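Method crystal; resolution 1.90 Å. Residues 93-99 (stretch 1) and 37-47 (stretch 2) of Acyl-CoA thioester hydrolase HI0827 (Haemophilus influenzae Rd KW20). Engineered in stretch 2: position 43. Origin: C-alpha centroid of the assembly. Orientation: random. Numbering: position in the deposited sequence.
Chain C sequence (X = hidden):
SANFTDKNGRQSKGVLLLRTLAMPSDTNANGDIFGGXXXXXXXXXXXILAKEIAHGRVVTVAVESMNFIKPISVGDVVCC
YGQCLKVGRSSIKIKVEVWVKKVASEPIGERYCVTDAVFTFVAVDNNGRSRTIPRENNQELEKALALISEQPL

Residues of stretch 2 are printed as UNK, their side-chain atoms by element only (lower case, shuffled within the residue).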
# COMPACT_ATOMS: atom_id res chain seq x y z
N LYS C 93 -24.24 -8.04 16.47
CA LYS C 93 -23.16 -7.73 17.43
C LYS C 93 -22.23 -8.95 17.43
O LYS C 93 -22.70 -10.08 17.57
CB LYS C 93 -23.83 -7.46 18.79
CG LYS C 93 -22.93 -7.11 19.98
CD LYS C 93 -23.79 -6.81 21.21
CE LYS C 93 -22.93 -6.36 22.37
NZ LYS C 93 -23.64 -6.28 23.67
N ILE C 94 -20.92 -8.74 17.23
CA ILE C 94 -20.00 -9.82 17.05
C ILE C 94 -18.79 -9.55 17.95
O ILE C 94 -18.23 -8.46 17.90
CB ILE C 94 -19.54 -10.01 15.57
CG1 ILE C 94 -20.70 -10.50 14.72
CG2 ILE C 94 -18.35 -11.01 15.51
CD1 ILE C 94 -20.54 -10.43 13.33
N LYS C 95 -18.44 -10.51 18.80
CA LYS C 95 -17.12 -10.46 19.49
C LYS C 95 -16.03 -11.10 18.61
O LYS C 95 -16.17 -12.25 18.13
CB LYS C 95 -17.20 -11.14 20.83
CG LYS C 95 -15.93 -10.92 21.74
CD LYS C 95 -16.03 -11.78 22.95
CE LYS C 95 -14.90 -11.49 23.96
NZ LYS C 95 -13.80 -10.79 23.35
N VAL C 96 -14.95 -10.35 18.38
CA VAL C 96 -13.79 -10.82 17.60
C VAL C 96 -12.59 -10.99 18.53
O VAL C 96 -12.34 -10.12 19.37
CB VAL C 96 -13.46 -9.81 16.48
CG1 VAL C 96 -12.22 -10.20 15.67
CG2 VAL C 96 -14.66 -9.64 15.56
N GLU C 97 -11.94 -12.17 18.48
CA GLU C 97 -10.65 -12.38 19.11
C GLU C 97 -9.60 -12.63 18.03
O GLU C 97 -9.84 -13.38 17.03
CB GLU C 97 -10.64 -13.59 19.98
CG GLU C 97 -11.67 -13.60 21.10
CD GLU C 97 -11.48 -14.78 22.06
OE1 GLU C 97 -10.97 -15.86 21.63
OE2 GLU C 97 -11.85 -14.64 23.25
N VAL C 98 -8.47 -11.94 18.20
CA VAL C 98 -7.25 -12.13 17.40
C VAL C 98 -6.24 -12.97 18.11
O VAL C 98 -5.89 -12.72 19.26
CB VAL C 98 -6.59 -10.81 16.98
CG1 VAL C 98 -5.48 -11.09 16.01
CG2 VAL C 98 -7.61 -9.88 16.34
N TRP C 99 -5.85 -14.04 17.41
CA TRP C 99 -4.96 -15.03 17.91
C TRP C 99 -3.78 -15.13 16.93
O TRP C 99 -3.95 -14.99 15.72
CB TRP C 99 -5.68 -16.39 18.00
CG TRP C 99 -6.65 -16.53 19.16
CD1 TRP C 99 -7.93 -16.02 19.25
CD2 TRP C 99 -6.43 -17.27 20.34
NE1 TRP C 99 -8.49 -16.38 20.43
CE2 TRP C 99 -7.60 -17.15 21.13
CE3 TRP C 99 -5.35 -18.02 20.83
CZ2 TRP C 99 -7.71 -17.74 22.37
CZ3 TRP C 99 -5.46 -18.61 22.08
CH2 TRP C 99 -6.65 -18.47 22.83
N UNK C 37 -3.58 -1.87 11.74
CA UNK C 37 -3.69 -3.04 10.88
C UNK C 37 -4.53 -4.09 11.60
O UNK C 37 -5.36 -4.73 10.97
c UNK C 37 -2.24 -8.21 11.42
c UNK C 37 -2.34 -6.22 10.08
c UNK C 37 -2.37 -8.43 9.00
c UNK C 37 -2.44 -4.88 8.27
c UNK C 37 -2.28 -6.83 11.34
n UNK C 37 -2.46 -6.20 7.85
c UNK C 37 -2.34 -4.83 9.62
c UNK C 37 -2.30 -3.57 10.49
c UNK C 37 -2.28 -9.02 10.24
c UNK C 37 -2.37 -7.03 8.94
N UNK C 38 -4.28 -4.28 12.90
CA UNK C 38 -5.02 -5.28 13.71
C UNK C 38 -6.52 -4.93 13.71
O UNK C 38 -7.36 -5.77 13.43
c UNK C 38 -5.30 -6.45 15.98
c UNK C 38 -2.30 -5.70 16.60
c UNK C 38 -4.48 -5.41 15.20
c UNK C 38 -2.98 -5.72 15.21
N UNK C 39 -6.83 -3.66 13.99
CA UNK C 39 -8.22 -3.17 13.95
C UNK C 39 -8.93 -3.42 12.62
O UNK C 39 -10.12 -3.83 12.61
c UNK C 39 -7.79 -1.37 15.70
s UNK C 39 -8.10 0.33 16.24
c UNK C 39 -6.82 1.19 15.53
c UNK C 39 -8.24 -1.67 14.28
N UNK C 40 -8.21 -3.17 11.51
CA UNK C 40 -8.69 -3.42 10.15
C UNK C 40 -8.99 -4.87 9.91
O UNK C 40 -10.04 -5.19 9.32
c UNK C 40 -7.69 -2.95 9.10
o UNK C 40 -7.54 -1.57 9.15
N UNK C 41 -8.09 -5.76 10.37
CA UNK C 41 -8.30 -7.23 10.26
C UNK C 41 -9.57 -7.63 11.03
O UNK C 41 -10.42 -8.33 10.52
n UNK C 41 -6.31 -10.03 8.64
c UNK C 41 -7.08 -8.02 10.82
c UNK C 41 -5.90 -7.97 9.96
o UNK C 41 -6.06 -8.06 7.63
c UNK C 41 -6.07 -8.70 8.63
N UNK C 42 -9.71 -7.15 12.26
CA UNK C 42 -10.93 -7.42 13.06
C UNK C 42 -12.16 -6.91 12.37
O UNK C 42 -13.14 -7.62 12.31
s UNK C 42 -9.78 -7.01 17.07
c UNK C 42 -10.83 -6.81 14.45
c UNK C 42 -9.21 -5.34 17.00
c UNK C 42 -9.70 -7.45 15.33
N UNK C 43 -12.08 -5.69 11.81
CA UNK C 43 -13.19 -5.09 11.07
C UNK C 43 -13.64 -5.89 9.85
O UNK C 43 -14.89 -6.10 9.60
c UNK C 43 -12.80 -3.71 10.63
N UNK C 44 -12.65 -6.30 9.05
CA UNK C 44 -12.89 -7.07 7.87
C UNK C 44 -13.46 -8.44 8.20
O UNK C 44 -14.48 -8.87 7.59
c UNK C 44 -11.59 -7.19 7.09
c UNK C 44 -9.87 -6.19 4.91
c UNK C 44 -11.56 -8.16 5.97
s UNK C 44 -10.11 -7.91 4.91
N UNK C 45 -12.83 -9.11 9.17
CA UNK C 45 -13.28 -10.41 9.62
C UNK C 45 -14.67 -10.39 10.19
O UNK C 45 -15.55 -11.12 9.77
N UNK C 46 -14.88 -9.51 11.16
CA UNK C 46 -16.22 -9.32 11.75
C UNK C 46 -17.31 -9.07 10.74
O UNK C 46 -18.38 -9.68 10.81
N UNK C 47 -17.00 -8.24 9.75
CA UNK C 47 -17.94 -7.90 8.66
C UNK C 47 -18.32 -9.06 7.79
O UNK C 47 -19.51 -9.13 7.33
c UNK C 47 -17.37 -6.80 7.81

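Position 37 has ten side-chain atoms: one carbon, then fused five- and six-membered rings holding eight carbons and one nitrogen. It does not come within contact distance of the strand. The residue is Trp37.

Position 38 has four carbons, forked at the first, with one arm two carbons long. A branch carbon lies near Val98. The residue is Ile38, and its CG2 is 4.2 Å from Val98 CG2.

Position 39 has an unbranched chain of two carbons, a sulfur and a last carbon. Its CA-to-CB bond points away from the strand. The thioether identifies Met39.

Position 40 has one carbon and one oxygen. It is out of reach of the strand. The residue is Ser40.

Position 41 has three carbons, the third carrying one oxygen and one nitrogen. This is an amide on a two-carbon spacer. CA-to-CB points toward the strand, but the end of the chain leads away. The residue is Gln41.

Position 42 again has two carbons, a sulfur and a carbon, unbranched. Its CA-to-CB bond points toward the strand, and the chain reaches both Val96 and Val98. The residue is Met42. Its CG is 3.4 Å from Val98 CG2 and 3.7 Å from Val96 CG1.

Position 43 has a single carbon, pointing away from the strand. The residue is Ala43, an engineered substitution for the natural Asp.

Position 44 has two carbons, a sulfur and a carbon in line. It is out of reach of the strand. The residue is Met44.

Position 45 has no side-chain atoms, and nothing here contacts the strand. The residue is Gly45.

Position 46 also lacks a side chain, but its backbone touches the strand. The residue is Gly46. Its O is 3.4 Å from Ile94 CD1, and its CA is 4.1 Å from Val96 CG2. An ideal CB would lie 3.5 Å from Val96 CG2, so a side chain here would press on Val96.

Position 47 has one carbon, directed away from the strand. The residue is Ala47.

The contact is apolar packing, with no hydrogen bonds across it. Strand side chains alternate, so Ile94, Val96 and Val98 face the helix while Glu97 points away; Trp99 NE1 donates a hydrogen bond to Glu97 OE1 (2.8 Å). On the helix, Ile38, Met42 and Gly46 recur every four residues and so fall on one face. The helix and strand run at 133°, with their axes 9.1 Å apart at closest approach. Met42 is central. At Gly46 the strand side chains of Ile94 and Val96 meet helix backbone; the absent CB leaves room for Val96.

Stretch 2 37-47: WIMSQMAMGGA
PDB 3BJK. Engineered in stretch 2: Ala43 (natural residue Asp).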